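Local coordinates for octenoyl-coa reductase/carboxylase (Streptomyces sp., PDB 4A0S) that catalyses the NADPH-dependent reductive carboxylation of 2-octenoyl-CoA, supplying an unusual extender unit for cinnabaramide polyketide biosynthesis, at the interface of chains A and B and the interface of chains A and C. Coordinates in Å, arbitrary orientation; residue numbers count along the deposited sequence, not the author numbering. Chains: chain A/B/C, Octenoyl-coa reductase/carboxylase.

Contact 1: the interface of chains A and B. Residues chain A 86-87, 341-342; chain B 346, 348, 351.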
# COMPACT_ATOMS: atom_id res chain seq x y z
N PRO A 86 -15.44 29.14 4.52
CA PRO A 86 -16.85 29.07 4.18
C PRO A 86 -17.71 29.21 5.43
O PRO A 86 -18.91 29.46 5.33
CB PRO A 86 -17.00 27.67 3.59
CG PRO A 86 -15.99 26.88 4.32
CD PRO A 86 -14.81 27.81 4.44
N ILE A 87 -17.09 29.03 6.58
CA ILE A 87 -17.75 29.13 7.87
C ILE A 87 -16.82 29.90 8.78
O ILE A 87 -15.63 29.61 8.82
CB ILE A 87 -17.98 27.74 8.49
CG1 ILE A 87 -18.96 26.91 7.66
CG2 ILE A 87 -18.43 27.87 9.96
CD1 ILE A 87 -18.68 25.42 7.72
N TYR A 341 -16.16 24.49 -3.68
CA TYR A 341 -16.04 23.10 -3.24
C TYR A 341 -17.09 22.14 -3.79
O TYR A 341 -17.02 20.94 -3.54
CB TYR A 341 -16.05 23.03 -1.72
CG TYR A 341 -17.23 23.73 -1.07
CD1 TYR A 341 -18.50 23.16 -1.08
CD2 TYR A 341 -17.05 24.94 -0.41
CE1 TYR A 341 -19.57 23.80 -0.47
CE2 TYR A 341 -18.10 25.58 0.20
CZ TYR A 341 -19.35 25.01 0.17
OH TYR A 341 -20.37 25.67 0.79
N LEU A 342 -18.09 22.66 -4.49
CA LEU A 342 -19.09 21.80 -5.10
C LEU A 342 -18.52 21.28 -6.40
O LEU A 342 -18.69 21.88 -7.46
CB LEU A 342 -20.41 22.55 -5.34
CG LEU A 342 -21.15 22.94 -4.06
CD1 LEU A 342 -22.47 23.62 -4.36
CD2 LEU A 342 -21.35 21.68 -3.23
N ASP B 346 -19.40 17.76 -2.34
CA ASP B 346 -18.78 18.84 -1.60
C ASP B 346 -17.36 18.40 -1.24
O ASP B 346 -17.16 17.54 -0.36
CB ASP B 346 -19.62 19.13 -0.36
CG ASP B 346 -19.13 20.32 0.42
OD1 ASP B 346 -17.90 20.54 0.47
OD2 ASP B 346 -19.97 21.04 1.00
N ARG B 348 -15.01 19.75 0.37
CA ARG B 348 -14.64 19.95 1.77
C ARG B 348 -14.75 18.64 2.55
O ARG B 348 -13.88 18.31 3.34
CB ARG B 348 -15.52 21.01 2.42
CG ARG B 348 -15.38 22.38 1.81
CD ARG B 348 -16.35 23.32 2.46
NE ARG B 348 -17.73 22.88 2.26
CZ ARG B 348 -18.76 23.31 2.99
NH1 ARG B 348 -18.55 24.18 3.98
NH2 ARG B 348 -19.98 22.86 2.75
N TRP B 351 -11.55 16.34 1.08
CA TRP B 351 -10.18 16.67 1.49
C TRP B 351 -10.08 16.89 2.99
O TRP B 351 -9.14 16.42 3.61
CB TRP B 351 -9.59 17.85 0.69
CG TRP B 351 -9.68 19.18 1.39
CD1 TRP B 351 -8.95 19.58 2.49
CD2 TRP B 351 -10.51 20.29 1.04
NE1 TRP B 351 -9.31 20.86 2.86
CE2 TRP B 351 -10.25 21.33 1.98
CE3 TRP B 351 -11.46 20.51 0.03
CZ2 TRP B 351 -10.91 22.55 1.94
CZ3 TRP B 351 -12.11 21.73 -0.01
CH2 TRP B 351 -11.83 22.74 0.94
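B:Arg348 lies over one face of the A:Tyr341 ring, a cation-pi stack between two subunits of the homotetramer. The arginine lies in the first turn of helix 347-352 of chain B. That helix follows strand 342-346, which pairs antiparallel with its counterpart in chain A through a bridge between A:Leu342 and B:Asp346.

The arginine can be followed outward. Its CB carries CG anti to the carbonyl carbon, and CG packs 3.7 Å from A:Tyr341 CB. CD comes next, against the CD2 side of the ring, 3.4 Å from A:Tyr341 CD2. A:Pro86 CG also touches CD, at about a right angle to the ring contact, 4.0 Å away. The chain bends at chi3 (-61°), which turns the guanidinium across the tyrosine. NE sits above the ring centre, 3.1 Å from the centroid of A:Tyr341. CZ lies over the phenol end, 3.3 Å from A:Tyr341 CZ. The two planes are 20° apart. NH1 points away from the carboxylate toward A:Pro86 and the CD1 methyl of A:Ile87.

Within chain B, the carboxylate of B:Asp346 holds the guanidinium side-on, in its plane. NE donates to OD1, and NH2 donates to OD2. Each oxygen uses its syn lone pair. This pairing fixes the rotation of the guanidinium and keeps it flat on the ring. The carboxylate itself is 9° from parallel to the tyrosine and lies on the same face as the arginine, but displaced outward past the CD1-CE1 rim. The carboxylate's negative charge is likely to be partly offset by the arginine. An alanine in place of B:Arg348 would probably leave the B:Asp346 carboxylate without its charge partner and open a gap over the A:Tyr341 face.

At the guanidinium tip, B:Arg348 NH2 is 2.5 Å from B:Asp346 OD2.

Contact 2: the interface of chains A and C. Residues chain A 127-131, 181-182; chain C 146-148.
Loop 127-131 and the 3-10 helix 181-183 of chain A receive a loop of chain C, residues 146-148. The protein belongs to the medium-chain dehydrogenase/reductase superfamily, and both chain A segments fall in the GroES-like sequence region.

C:Gln147 carries most of the contact. Its chain runs extended beyond CG (chi2 -175°) and brings the terminal amide to the backbone of A:Arg129. The amide meets that residue with both ends. A:Arg129 N donates to C:Gln147 OE1 at 2.6 Å, almost straight at 173° and on a carbonyl lone pair. C:Gln147 NE2 donates back to A:Arg129 O at 2.8 Å, tilted from that carbonyl's plane. The pair fixes which end of the amide is oxygen and which is nitrogen.

The CB methyl of A:Ala181 presses on the amide carbon, 3.4 Å from C:Gln147 CD. The A:Trp131 ring lies alongside, its plane 12° from that of the amide.

Two waters complete the grip. Water 1, at the indole edge, bonds A:Trp131 NE1 at 2.7 Å and also meets A:Ala181 O and C:Gln147 NE2. Water 2 links A:Gly127 O to C:Gln147 OE1.

Two arginines also line the glutamine. A:Arg129, bent at chi3, places its guanidinium face toward OE1 and reaches C:Glu146 in a long salt bridge, NH2 to OE1 3.4 Å. A:Arg130 NH2 lies 3.3 Å from C:Gln147 CB.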
# COMPACT_ATOMS: atom_id res chain seq x y z
N GLY A 127 4.58 18.77 30.29
CA GLY A 127 4.52 17.52 29.55
C GLY A 127 5.27 17.56 28.24
O GLY A 127 5.22 16.61 27.46
N VAL A 128 5.97 18.66 27.98
CA VAL A 128 6.69 18.77 26.71
C VAL A 128 8.08 18.19 26.88
O VAL A 128 8.77 18.48 27.86
CB VAL A 128 6.74 20.23 26.22
CG1 VAL A 128 7.65 20.37 24.99
CG2 VAL A 128 5.35 20.70 25.92
N ARG A 129 8.48 17.34 25.94
CA ARG A 129 9.79 16.75 25.95
C ARG A 129 10.73 17.48 25.02
O ARG A 129 10.32 18.01 23.99
CB ARG A 129 9.70 15.29 25.54
CG ARG A 129 9.01 14.49 26.61
CD ARG A 129 8.88 13.05 26.27
NE ARG A 129 7.77 12.81 25.37
CZ ARG A 129 6.48 12.83 25.70
NH1 ARG A 129 6.08 13.14 26.94
NH2 ARG A 129 5.58 12.58 24.78
N ARG A 130 12.00 17.51 25.44
CA ARG A 130 13.14 17.82 24.58
C ARG A 130 13.26 19.28 24.20
O ARG A 130 14.34 19.86 24.34
CB ARG A 130 13.18 16.90 23.34
CG ARG A 130 13.41 15.44 23.68
CD ARG A 130 13.43 14.60 22.40
NE ARG A 130 12.12 14.53 21.76
CZ ARG A 130 11.13 13.71 22.14
NH1 ARG A 130 11.30 12.89 23.17
NH2 ARG A 130 9.98 13.71 21.48
N TRP A 131 12.18 19.90 23.74
CA TRP A 131 12.24 21.33 23.43
C TRP A 131 12.58 22.14 24.65
O TRP A 131 12.20 21.81 25.77
CB TRP A 131 10.92 21.86 22.87
CG TRP A 131 10.57 21.18 21.64
CD1 TRP A 131 9.57 20.27 21.48
CD2 TRP A 131 11.24 21.28 20.40
NE1 TRP A 131 9.56 19.82 20.19
CE2 TRP A 131 10.58 20.42 19.50
CE3 TRP A 131 12.34 22.02 19.94
CZ2 TRP A 131 10.97 20.28 18.17
CZ3 TRP A 131 12.74 21.88 18.62
CH2 TRP A 131 12.06 21.02 17.75
N ALA A 181 3.31 20.49 21.22
CA ALA A 181 4.68 20.11 20.99
C ALA A 181 4.82 19.30 19.70
O ALA A 181 5.86 19.32 19.05
CB ALA A 181 5.21 19.35 22.17
N SER A 182 3.75 18.61 19.32
CA SER A 182 3.78 17.79 18.11
C SER A 182 3.54 18.62 16.84
O SER A 182 3.36 18.05 15.75
CB SER A 182 2.75 16.67 18.20
OG SER A 182 1.47 17.22 18.38
N GLU C 146 4.51 10.84 21.76
CA GLU C 146 3.65 11.42 20.73
C GLU C 146 4.19 12.72 20.17
O GLU C 146 3.59 13.31 19.26
CB GLU C 146 2.28 11.65 21.31
CG GLU C 146 1.63 10.35 21.80
CD GLU C 146 2.03 9.98 23.23
OE1 GLU C 146 3.05 10.49 23.76
OE2 GLU C 146 1.30 9.18 23.83
N GLN C 147 5.32 13.16 20.70
CA GLN C 147 6.03 14.28 20.11
C GLN C 147 6.92 13.88 18.98
O GLN C 147 7.27 14.70 18.15
CB GLN C 147 6.89 14.93 21.15
CG GLN C 147 6.17 15.89 21.96
CD GLN C 147 7.11 16.60 22.90
OE1 GLN C 147 6.89 16.56 24.09
NE2 GLN C 147 8.17 17.22 22.37
N GLU C 148 7.31 12.61 18.95
CA GLU C 148 8.11 12.09 17.86
C GLU C 148 7.31 12.14 16.60
O GLU C 148 6.20 11.67 16.59
CB GLU C 148 8.41 10.63 18.11
CG GLU C 148 9.45 10.44 19.11
CD GLU C 148 10.07 9.11 18.92
OE1 GLU C 148 10.96 9.00 18.04
OE2 GLU C 148 9.63 8.20 19.62
O HOH W 1 7.91 17.98 19.18
O HOH W 2 4.37 16.45 24.66

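Contact 1 and contact 2 are about 33 Å apart, measured between the centres of their C-alpha atoms. They share chain A but no residue. In contact 1 chain A gives loop residues 86-87, A:Tyr341 and the start of its strand 342-346, and chain B gives the end of its strand 342-346 and helix 347-352. Contact 2 joins chain A to chain C through loops and the 3-10 helix 181-183. Each interface is two-fold symmetric, so each contact has a twin with the chains exchanged. Using two different surfaces, one subunit can hold two neighbours at once, which fits the homotetramer.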